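PDB 5JSC: putative acyl-CoA dehydrogenase from Burkholderia xenovorans, which is an FAD-binding protein of the acyl-CoA dehydrogenase family, with helical N- and C-terminal domains around a beta middle domain. Local coordinates for residues N330-E334 with I391-L396; S313-V318 with M337-A342; V170-T176 with R230-A236. The contacts are given in a common frame with arbitrary orientation. Numbering follows the deposited sequence.

Contact 1: N330-E334 with I391-L396; sequences NVTRE and IVGRDL
Asn330 is extended (phi/psi -66/140) and Val331 (-129/32), at the N-cap position, turns the chain into a helix that begins at Thr332; 391-396 is regular helix throughout, with Asp395 N and Leu396 N bonded to the carbonyls of Ile391 and Val392. The closest CA pair is Arg333 with Val392, 5.5 Å apart. Asn330 OD1 accepts from Thr332 N at 3.0 Å, an Asx turn at the helix start, and Asn330 ND2 donates to Thr332 OG1 at 3.0 Å. Two helices of the C-terminal helical domain meet here, the second subunit also packing on Val392 and Leu396. Across the gap, Thr332 CG2 touches Ile391 CG2 at 4.0 Å, and Val392 CG2 lies 4.0 Å from Arg333 O. Arg333, with chi1 and chi2 t and chi3 m, swings its end to Asp395 (chi1 t): NE reaches OD2 at 2.5 Å in a salt bridge, while NH2 adds a weak bond to the same OD2 at 2.9 Å. Over one face of the guanidinium sits Leu396 CD2, 3.8 Å from Arg333 NH1.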
loop_
_atom_site.group_PDB
_atom_site.type_symbol
_atom_site.label_atom_id
_atom_site.label_comp_id
_atom_site.label_asym_id
_atom_site.label_seq_id
_atom_site.Cartn_x
_atom_site.Cartn_y
_atom_site.Cartn_z
ATOM N N ASN C 330 28.571 -13.947 -5.298
ATOM C CA ASN C 330 27.346 -14.515 -4.756
ATOM C C ASN C 330 26.228 -13.487 -4.821
ATOM O O ASN C 330 26.449 -12.302 -4.565
ATOM C CB ASN C 330 27.583 -14.930 -3.304
ATOM C CG ASN C 330 26.314 -15.327 -2.594
ATOM O OD1 ASN C 330 25.591 -14.480 -2.043
ATOM N ND2 ASN C 330 26.036 -16.626 -2.582
ATOM N N VAL C 331 25.017 -13.936 -5.158
ATOM C CA VAL C 331 23.897 -13.002 -5.232
ATOM C C VAL C 331 22.690 -13.496 -4.440
ATOM O O VAL C 331 21.550 -13.193 -4.801
ATOM C CB VAL C 331 23.493 -12.715 -6.693
ATOM C CG1 VAL C 331 24.567 -11.907 -7.400
ATOM C CG2 VAL C 331 23.182 -14.010 -7.452
ATOM N N THR C 332 22.912 -14.231 -3.342
ATOM C CA THR C 332 21.769 -14.718 -2.565
ATOM C C THR C 332 20.824 -13.575 -2.193
ATOM O O THR C 332 19.599 -13.682 -2.368
ATOM C CB THR C 332 22.249 -15.461 -1.313
ATOM O OG1 THR C 332 23.134 -16.524 -1.696
ATOM C CG2 THR C 332 21.058 -16.066 -0.564
ATOM N N ARG C 333 21.376 -12.451 -1.719
ATOM C CA ARG C 333 20.529 -11.317 -1.337
ATOM C C ARG C 333 19.921 -10.634 -2.556
ATOM O O ARG C 333 18.711 -10.367 -2.598
ATOM C CB ARG C 333 21.325 -10.293 -0.518
ATOM C CG ARG C 333 20.452 -9.114 -0.028
ATOM C CD ARG C 333 21.237 -7.860 0.397
ATOM N NE ARG C 333 21.906 -8.011 1.688
ATOM C CZ ARG C 333 22.484 -7.014 2.353
ATOM N NH1 ARG C 333 22.475 -5.780 1.863
ATOM N NH2 ARG C 333 23.080 -7.252 3.511
ATOM N N GLU C 334 20.756 -10.322 -3.550
ATOM C CA GLU C 334 20.307 -9.508 -4.673
ATOM C C GLU C 334 19.336 -10.265 -5.564
ATOM O O GLU C 334 18.399 -9.659 -6.107
ATOM C CB GLU C 334 21.522 -9.030 -5.470
ATOM C CG GLU C 334 22.443 -8.091 -4.687
ATOM C CD GLU C 334 23.449 -8.799 -3.771
ATOM O OE1 GLU C 334 23.454 -10.052 -3.701
ATOM O OE2 GLU C 334 24.255 -8.092 -3.126
ATOM N N ILE C 391 15.025 -14.059 3.699
ATOM C CA ILE C 391 16.423 -14.146 3.271
ATOM C C ILE C 391 17.075 -12.771 3.336
ATOM O O ILE C 391 18.178 -12.605 3.875
ATOM C CB ILE C 391 16.523 -14.739 1.853
ATOM C CG1 ILE C 391 16.193 -16.233 1.858
ATOM C CG2 ILE C 391 17.920 -14.491 1.252
ATOM C CD1 ILE C 391 15.959 -16.799 0.468
ATOM N N VAL C 392 16.399 -11.762 2.787
ATOM C CA VAL C 392 16.972 -10.422 2.763
ATOM C C VAL C 392 17.114 -9.873 4.179
ATOM O O VAL C 392 18.164 -9.331 4.547
ATOM C CB VAL C 392 16.120 -9.496 1.880
ATOM C CG1 VAL C 392 16.615 -8.061 1.994
ATOM C CG2 VAL C 392 16.151 -9.975 0.415
ATOM N N GLY C 393 16.060 -10.002 4.994
ATOM C CA GLY C 393 16.108 -9.447 6.340
ATOM C C GLY C 393 17.171 -10.100 7.206
ATOM O O GLY C 393 17.906 -9.417 7.924
ATOM N N ARG C 394 17.272 -11.430 7.143
ATOM C CA ARG C 394 18.325 -12.117 7.887
ATOM C C ARG C 394 19.706 -11.687 7.411
ATOM O O ARG C 394 20.636 -11.561 8.216
ATOM C CB ARG C 394 18.170 -13.631 7.754
ATOM C CG ARG C 394 17.076 -14.227 8.613
ATOM C CD ARG C 394 17.250 -15.746 8.713
ATOM N NE ARG C 394 17.176 -16.389 7.399
ATOM C CZ ARG C 394 16.065 -16.908 6.877
ATOM N NH1 ARG C 394 14.929 -16.879 7.558
ATOM N NH2 ARG C 394 16.094 -17.466 5.672
ATOM N N ASP C 395 19.865 -11.461 6.101
ATOM C CA ASP C 395 21.181 -11.094 5.586
ATOM C C ASP C 395 21.592 -9.705 6.056
ATOM O O ASP C 395 22.775 -9.462 6.320
ATOM C CB ASP C 395 21.190 -11.175 4.059
ATOM C CG ASP C 395 22.579 -11.058 3.483
ATOM O OD1 ASP C 395 23.395 -11.969 3.734
ATOM O OD2 ASP C 395 22.862 -10.062 2.789
ATOM N N LEU C 396 20.630 -8.786 6.174
ATOM C CA LEU C 396 20.913 -7.454 6.705
ATOM C C LEU C 396 21.441 -7.522 8.130
ATOM O O LEU C 396 22.394 -6.817 8.490
ATOM C CB LEU C 396 19.640 -6.605 6.663
ATOM C CG LEU C 396 19.127 -6.221 5.281
ATOM C CD1 LEU C 396 17.726 -5.708 5.398
ATOM C CD2 LEU C 396 20.027 -5.159 4.666
#

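Contact 2: S313-V318 with M337-A342; sequences SSALLV and MAKWHA. With SO4 (sulfate ion), chain P.
Leu317 points toward 337-342 at the centre of an antiparallel helix pair of the C-terminal helical domain, where 313-318 and 337-342 cross at -162° with axes 8.6 Å apart. Small residues of the second helix permit this approach: CA atoms of Leu317 and Ala338 are 5.1 Å apart, those of Ser314 and Ala342 4.8 Å. Leu317 CB meets Ala338 CB at 4.3 Å, and its CD2 comes within 4.4 Å of Met337 SD. Val318 CG2 rests 4.5 Å from Ala338 CB and 4.4 Å from Ala342 CB. With chi1 m and chi2 t, Leu317 also sets CD1 over the face of the His341 ring, a CH-pi contact 3.8 Å from its centroid. His341 (chi1 t, chi2 -76°) donates from ND1 to Ser314 OG at 3.0 Å; that hydroxyl is also bonded to Thr310 O. At the outer edge, His341 NE2 of this chain bonds weakly to O2 of a sulfate at 3.3 Å. His341 of the second subunit binds the same ion, probably from the crystallisation liquor, and Ser313 OG donates to sulfate O1 at a very short 2.5 Å.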
loop_
_atom_site.group_PDB
_atom_site.type_symbol
_atom_site.label_atom_id
_atom_site.label_comp_id
_atom_site.label_asym_id
_atom_site.label_seq_id
_atom_site.Cartn_x
_atom_site.Cartn_y
_atom_site.Cartn_z
ATOM N N SER C 313 12.011 -0.171 -11.810
ATOM C CA SER C 313 12.683 -0.621 -10.597
ATOM C C SER C 313 12.907 -2.129 -10.638
ATOM O O SER C 313 13.975 -2.604 -10.232
ATOM C CB SER C 313 11.902 -0.199 -9.347
ATOM O OG SER C 313 10.572 -0.661 -9.367
ATOM N N SER C 314 11.938 -2.890 -11.161
ATOM C CA SER C 314 12.129 -4.331 -11.315
ATOM C C SER C 314 13.288 -4.626 -12.255
ATOM O O SER C 314 14.161 -5.445 -11.948
ATOM C CB SER C 314 10.854 -4.992 -11.834
ATOM O OG SER C 314 9.807 -4.888 -10.885
ATOM N N ALA C 315 13.310 -3.964 -13.413
ATOM C CA ALA C 315 14.357 -4.237 -14.389
ATOM C C ALA C 315 15.737 -3.905 -13.833
ATOM O O ALA C 315 16.693 -4.666 -14.039
ATOM C CB ALA C 315 14.089 -3.451 -15.673
ATOM N N LEU C 316 15.864 -2.771 -13.138
ATOM C CA LEU C 316 17.143 -2.413 -12.532
ATOM C C LEU C 316 17.578 -3.456 -11.509
ATOM O O LEU C 316 18.753 -3.845 -11.475
ATOM C CB LEU C 316 17.051 -1.024 -11.900
ATOM C CG LEU C 316 17.048 0.117 -12.940
ATOM C CD1 LEU C 316 16.465 1.419 -12.361
ATOM C CD2 LEU C 316 18.470 0.351 -13.483
ATOM N N LEU C 317 16.642 -3.938 -10.675
ATOM C CA LEU C 317 16.994 -4.979 -9.708
ATOM C C LEU C 317 17.371 -6.291 -10.389
ATOM O O LEU C 317 18.310 -6.972 -9.947
ATOM C CB LEU C 317 15.844 -5.200 -8.732
ATOM C CG LEU C 317 15.600 -4.068 -7.740
ATOM C CD1 LEU C 317 14.237 -4.279 -7.089
ATOM C CD2 LEU C 317 16.680 -4.040 -6.679
ATOM N N VAL C 318 16.643 -6.677 -11.446
ATOM C CA VAL C 318 16.965 -7.902 -12.178
ATOM C C VAL C 318 18.385 -7.839 -12.713
ATOM O O VAL C 318 19.196 -8.748 -12.491
ATOM C CB VAL C 318 15.965 -8.129 -13.328
ATOM C CG1 VAL C 318 16.471 -9.227 -14.271
ATOM C CG2 VAL C 318 14.595 -8.481 -12.782
ATOM N N MET C 337 16.011 -10.243 -3.669
ATOM C CA MET C 337 15.381 -8.934 -3.841
ATOM C C MET C 337 14.715 -8.818 -5.204
ATOM O O MET C 337 13.580 -8.338 -5.319
ATOM C CB MET C 337 16.416 -7.824 -3.707
ATOM C CG MET C 337 16.612 -7.249 -2.363
ATOM S SD MET C 337 17.472 -5.677 -2.622
ATOM C CE MET C 337 17.791 -5.283 -0.900
ATOM N N ALA C 338 15.430 -9.211 -6.261
ATOM C CA ALA C 338 14.896 -9.087 -7.612
ATOM C C ALA C 338 13.670 -9.965 -7.796
ATOM O O ALA C 338 12.662 -9.526 -8.359
ATOM C CB ALA C 338 15.971 -9.455 -8.631
ATOM N N LYS C 339 13.750 -11.225 -7.342
ATOM C CA LYS C 339 12.641 -12.158 -7.520
ATOM C C LYS C 339 11.405 -11.666 -6.777
ATOM O O LYS C 339 10.297 -11.651 -7.323
ATOM C CB LYS C 339 13.072 -13.552 -7.041
ATOM C CG LYS C 339 12.189 -14.718 -7.501
ATOM C CD LYS C 339 11.019 -14.973 -6.568
ATOM C CE LYS C 339 10.201 -16.178 -7.019
ATOM N NZ LYS C 339 9.035 -16.449 -6.104
ATOM N N TRP C 340 11.592 -11.253 -5.528
ATOM C CA TRP C 340 10.519 -10.673 -4.726
ATOM C C TRP C 340 9.893 -9.469 -5.420
ATOM O O TRP C 340 8.680 -9.438 -5.680
ATOM C CB TRP C 340 11.114 -10.304 -3.363
ATOM C CG TRP C 340 10.352 -9.377 -2.455
ATOM C CD1 TRP C 340 9.036 -9.011 -2.519
ATOM C CD2 TRP C 340 10.899 -8.714 -1.316
ATOM N NE1 TRP C 340 8.739 -8.145 -1.483
ATOM C CE2 TRP C 340 9.872 -7.956 -0.732
ATOM C CE3 TRP C 340 12.174 -8.690 -0.729
ATOM C CZ2 TRP C 340 10.082 -7.167 0.393
ATOM C CZ3 TRP C 340 12.376 -7.903 0.389
ATOM C CH2 TRP C 340 11.334 -7.161 0.945
ATOM N N HIS C 341 10.703 -8.457 -5.730
ATOM C CA HIS C 341 10.164 -7.196 -6.243
ATOM C C HIS C 341 9.520 -7.379 -7.613
ATOM O O HIS C 341 8.437 -6.843 -7.889
ATOM C CB HIS C 341 11.287 -6.161 -6.319
ATOM C CG HIS C 341 10.830 -4.783 -6.682
ATOM N ND1 HIS C 341 10.477 -4.424 -7.966
ATOM C CD2 HIS C 341 10.712 -3.665 -5.929
ATOM C CE1 HIS C 341 10.129 -3.149 -7.979
ATOM N NE2 HIS C 341 10.269 -2.664 -6.758
ATOM N N ALA C 342 10.190 -8.107 -8.502
ATOM C CA ALA C 342 9.660 -8.201 -9.860
ATOM C C ALA C 342 8.380 -9.028 -9.905
ATOM O O ALA C 342 7.473 -8.721 -10.680
ATOM C CB ALA C 342 10.722 -8.775 -10.800
HETATM S S SO4 P . 7.971 0.463 -7.134
HETATM O O1 SO4 P . 8.923 0.772 -8.203
HETATM O O2 SO4 P . 8.706 0.135 -5.913
HETATM O O3 SO4 P . 7.147 -0.689 -7.528
HETATM O O4 SO4 P . 7.152 1.653 -6.891
#

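Contact 3: V170-T176 with R230-A236; sequences VLDGDKT and RLHFAGA
Phe233 (chi1 m, chi2 76°) lies between Leu171 and Lys175 of the neighbouring strand, its CD2 3.9 Å from Leu171 CB and its CE1 4.0 Å from Lys175 CG. The strands form an antiparallel ladder in the beta middle domain of the acyl-CoA dehydrogenase fold; 174-176 and 230-233 run at 169° with axes 4.5 Å apart. Lys175 and Leu231 are a hydrogen-bonded pair (Lys175 N to Leu231 O 3.0 Å, Leu231 N to Lys175 O 2.8 Å), Asp174 and His232 a non-hydrogen-bonded one. Gly173 with Phe233 is hydrogen-bonded again, Gly173 N to Phe233 O at 3.1 Å and Phe233 N to Gly173 O at 2.7 Å. The chain corners at Gly173, whose phi/psi of 135/-162 would jam a CB against the preceding carbonyl, and at 234-235. Gly235 (phi 64°) and Ala236 both face Leu171 in a G1 beta bulge, with Leu171 N to Ala236 O at 2.8 Å and Ala236 N to Leu171 O at 3.0 Å. Asp172 OD1 accepts from Gly235 N at 2.9 Å. Leu171, Lys175, Leu231 and Phe233 share one face; from it Lys175 reaches a salt bridge with Glu148. On the face of Asp174 and His232, Asp174 OD2 takes Arg230 NE in a salt bridge at 2.8 Å, and Asp174 OD1 accepts from His232 ND1 at 2.5 Å.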
loop_
_atom_site.group_PDB
_atom_site.type_symbol
_atom_site.label_atom_id
_atom_site.label_comp_id
_atom_site.label_asym_id
_atom_site.label_seq_id
_atom_site.Cartn_x
_atom_site.Cartn_y
_atom_site.Cartn_z
ATOM N N VAL C 170 18.083 -46.613 -2.999
ATOM C CA VAL C 170 16.677 -46.945 -3.198
ATOM C C VAL C 170 15.855 -45.756 -2.725
ATOM O O VAL C 170 15.960 -45.348 -1.562
ATOM C CB VAL C 170 16.282 -48.221 -2.444
ATOM C CG1 VAL C 170 14.847 -48.579 -2.759
ATOM C CG2 VAL C 170 17.223 -49.366 -2.798
ATOM N N LEU C 171 15.036 -45.201 -3.618
ATOM C CA LEU C 171 14.281 -43.983 -3.337
ATOM C C LEU C 171 12.816 -44.305 -3.058
ATOM O O LEU C 171 12.178 -45.034 -3.827
ATOM C CB LEU C 171 14.394 -42.989 -4.497
ATOM C CG LEU C 171 15.617 -42.058 -4.498
ATOM C CD1 LEU C 171 16.925 -42.840 -4.526
ATOM C CD2 LEU C 171 15.554 -41.071 -5.660
ATOM N N ASP C 172 12.288 -43.752 -1.961
ATOM C CA ASP C 172 10.902 -43.960 -1.559
ATOM C C ASP C 172 10.288 -42.653 -1.083
ATOM O O ASP C 172 10.834 -41.999 -0.186
ATOM C CB ASP C 172 10.803 -44.994 -0.436
ATOM C CG ASP C 172 11.122 -46.388 -0.908
ATOM O OD1 ASP C 172 10.231 -47.024 -1.513
ATOM O OD2 ASP C 172 12.261 -46.845 -0.674
ATOM N N GLY C 173 9.148 -42.294 -1.658
ATOM C CA GLY C 173 8.393 -41.128 -1.246
ATOM C C GLY C 173 7.932 -40.347 -2.458
ATOM O O GLY C 173 7.934 -40.856 -3.579
ATOM N N ASP C 174 7.555 -39.091 -2.234
ATOM C CA ASP C 174 6.903 -38.297 -3.268
ATOM C C ASP C 174 7.573 -36.944 -3.437
ATOM O O ASP C 174 8.033 -36.339 -2.465
ATOM C CB ASP C 174 5.411 -38.078 -2.953
ATOM C CG ASP C 174 4.550 -39.292 -3.298
ATOM O OD1 ASP C 174 4.981 -40.426 -3.051
ATOM O OD2 ASP C 174 3.439 -39.109 -3.826
ATOM N N LYS C 175 7.618 -36.473 -4.682
ATOM C CA LYS C 175 7.885 -35.080 -5.013
ATOM C C LYS C 175 6.647 -34.551 -5.713
ATOM O O LYS C 175 5.919 -35.318 -6.344
ATOM C CB LYS C 175 9.110 -34.926 -5.937
ATOM C CG LYS C 175 10.429 -35.372 -5.317
ATOM C CD LYS C 175 10.754 -34.549 -4.080
ATOM C CE LYS C 175 12.200 -34.742 -3.683
ATOM N NZ LYS C 175 12.545 -34.036 -2.404
ATOM N N THR C 176 6.383 -33.252 -5.610
ATOM C CA THR C 176 5.211 -32.753 -6.313
ATOM C C THR C 176 5.420 -31.307 -6.757
ATOM O O THR C 176 6.423 -30.662 -6.430
ATOM C CB THR C 176 3.937 -32.924 -5.463
ATOM O OG1 THR C 176 2.800 -32.844 -6.326
ATOM C CG2 THR C 176 3.834 -31.853 -4.358
ATOM N N ARG C 230 2.947 -34.929 -9.900
ATOM C CA ARG C 230 3.387 -35.543 -8.658
ATOM C C ARG C 230 4.121 -36.826 -9.015
ATOM O O ARG C 230 3.603 -37.650 -9.774
ATOM C CB ARG C 230 2.198 -35.838 -7.739
ATOM C CG ARG C 230 2.562 -36.435 -6.384
ATOM C CD ARG C 230 1.345 -36.377 -5.452
ATOM N NE ARG C 230 1.562 -37.064 -4.185
ATOM C CZ ARG C 230 0.884 -36.816 -3.064
ATOM N NH1 ARG C 230 -0.057 -35.873 -3.034
ATOM N NH2 ARG C 230 1.153 -37.505 -1.958
ATOM N N LEU C 231 5.338 -36.972 -8.502
ATOM C CA LEU C 231 6.156 -38.150 -8.736
ATOM C C LEU C 231 6.114 -39.027 -7.501
ATOM O O LEU C 231 6.366 -38.546 -6.396
ATOM C CB LEU C 231 7.604 -37.761 -9.021
ATOM C CG LEU C 231 7.863 -36.698 -10.077
ATOM C CD1 LEU C 231 9.354 -36.467 -10.178
ATOM C CD2 LEU C 231 7.278 -37.132 -11.404
ATOM N N HIS C 232 5.820 -40.307 -7.683
ATOM C CA HIS C 232 5.894 -41.266 -6.593
ATOM C C HIS C 232 7.060 -42.210 -6.841
ATOM O O HIS C 232 7.161 -42.813 -7.913
ATOM C CB HIS C 232 4.597 -42.064 -6.451
ATOM C CG HIS C 232 4.655 -43.090 -5.363
ATOM N ND1 HIS C 232 4.745 -42.752 -4.030
ATOM C CD2 HIS C 232 4.667 -44.443 -5.411
ATOM C CE1 HIS C 232 4.794 -43.855 -3.301
ATOM N NE2 HIS C 232 4.748 -44.894 -4.115
ATOM N N PHE C 233 7.940 -42.330 -5.855
ATOM C CA PHE C 233 9.101 -43.205 -5.935
ATOM C C PHE C 233 8.786 -44.453 -5.129
ATOM O O PHE C 233 8.666 -44.391 -3.901
ATOM C CB PHE C 233 10.349 -42.505 -5.405
ATOM C CG PHE C 233 10.794 -41.337 -6.244
ATOM C CD1 PHE C 233 10.119 -40.127 -6.190
ATOM C CD2 PHE C 233 11.892 -41.451 -7.082
ATOM C CE1 PHE C 233 10.530 -39.050 -6.956
ATOM C CE2 PHE C 233 12.310 -40.381 -7.859
ATOM C CZ PHE C 233 11.631 -39.177 -7.792
ATOM N N ALA C 234 8.648 -45.580 -5.819
ATOM C CA ALA C 234 8.288 -46.855 -5.209
ATOM C C ALA C 234 9.498 -47.777 -5.304
ATOM O O ALA C 234 9.594 -48.623 -6.193
ATOM C CB ALA C 234 7.054 -47.455 -5.898
ATOM N N GLY C 235 10.436 -47.607 -4.375
ATOM C CA GLY C 235 11.634 -48.427 -4.410
ATOM C C GLY C 235 12.478 -48.200 -5.645
ATOM O O GLY C 235 13.110 -49.139 -6.144
ATOM N N ALA C 236 12.496 -46.973 -6.157
ATOM C CA ALA C 236 13.221 -46.680 -7.383
ATOM C C ALA C 236 14.720 -46.737 -7.131
ATOM O O ALA C 236 15.234 -46.082 -6.219
ATOM C CB ALA C 236 12.817 -45.306 -7.913
HETATM O O HOH W 1 7.557 -45.823 -1.673
#

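In the fold
Following the chain from the N terminus, contact 3 closes first: strand 228-233 and the bulge after it return to strand 168-179 across 53 intervening residues that hold strand but no helix. It is complete before the C-terminal helices begin, and its nearest atoms stay about 14 Å from contact 2 and 18 Å from contact 1. Contact 2 then closes the short connection between helices 298-325 and 332-356. Contact 1 opens between the two segments of contact 2, at 330-334, where the connection runs into helix 332-356, and closes only on helix 385-405, so the two cross. Helix 332-356 serves both, and Val392 CG2 meets Met337 CG at 3.9 Å where they touch. Both also face the second subunit, whereas contact 3 stays within its own chain.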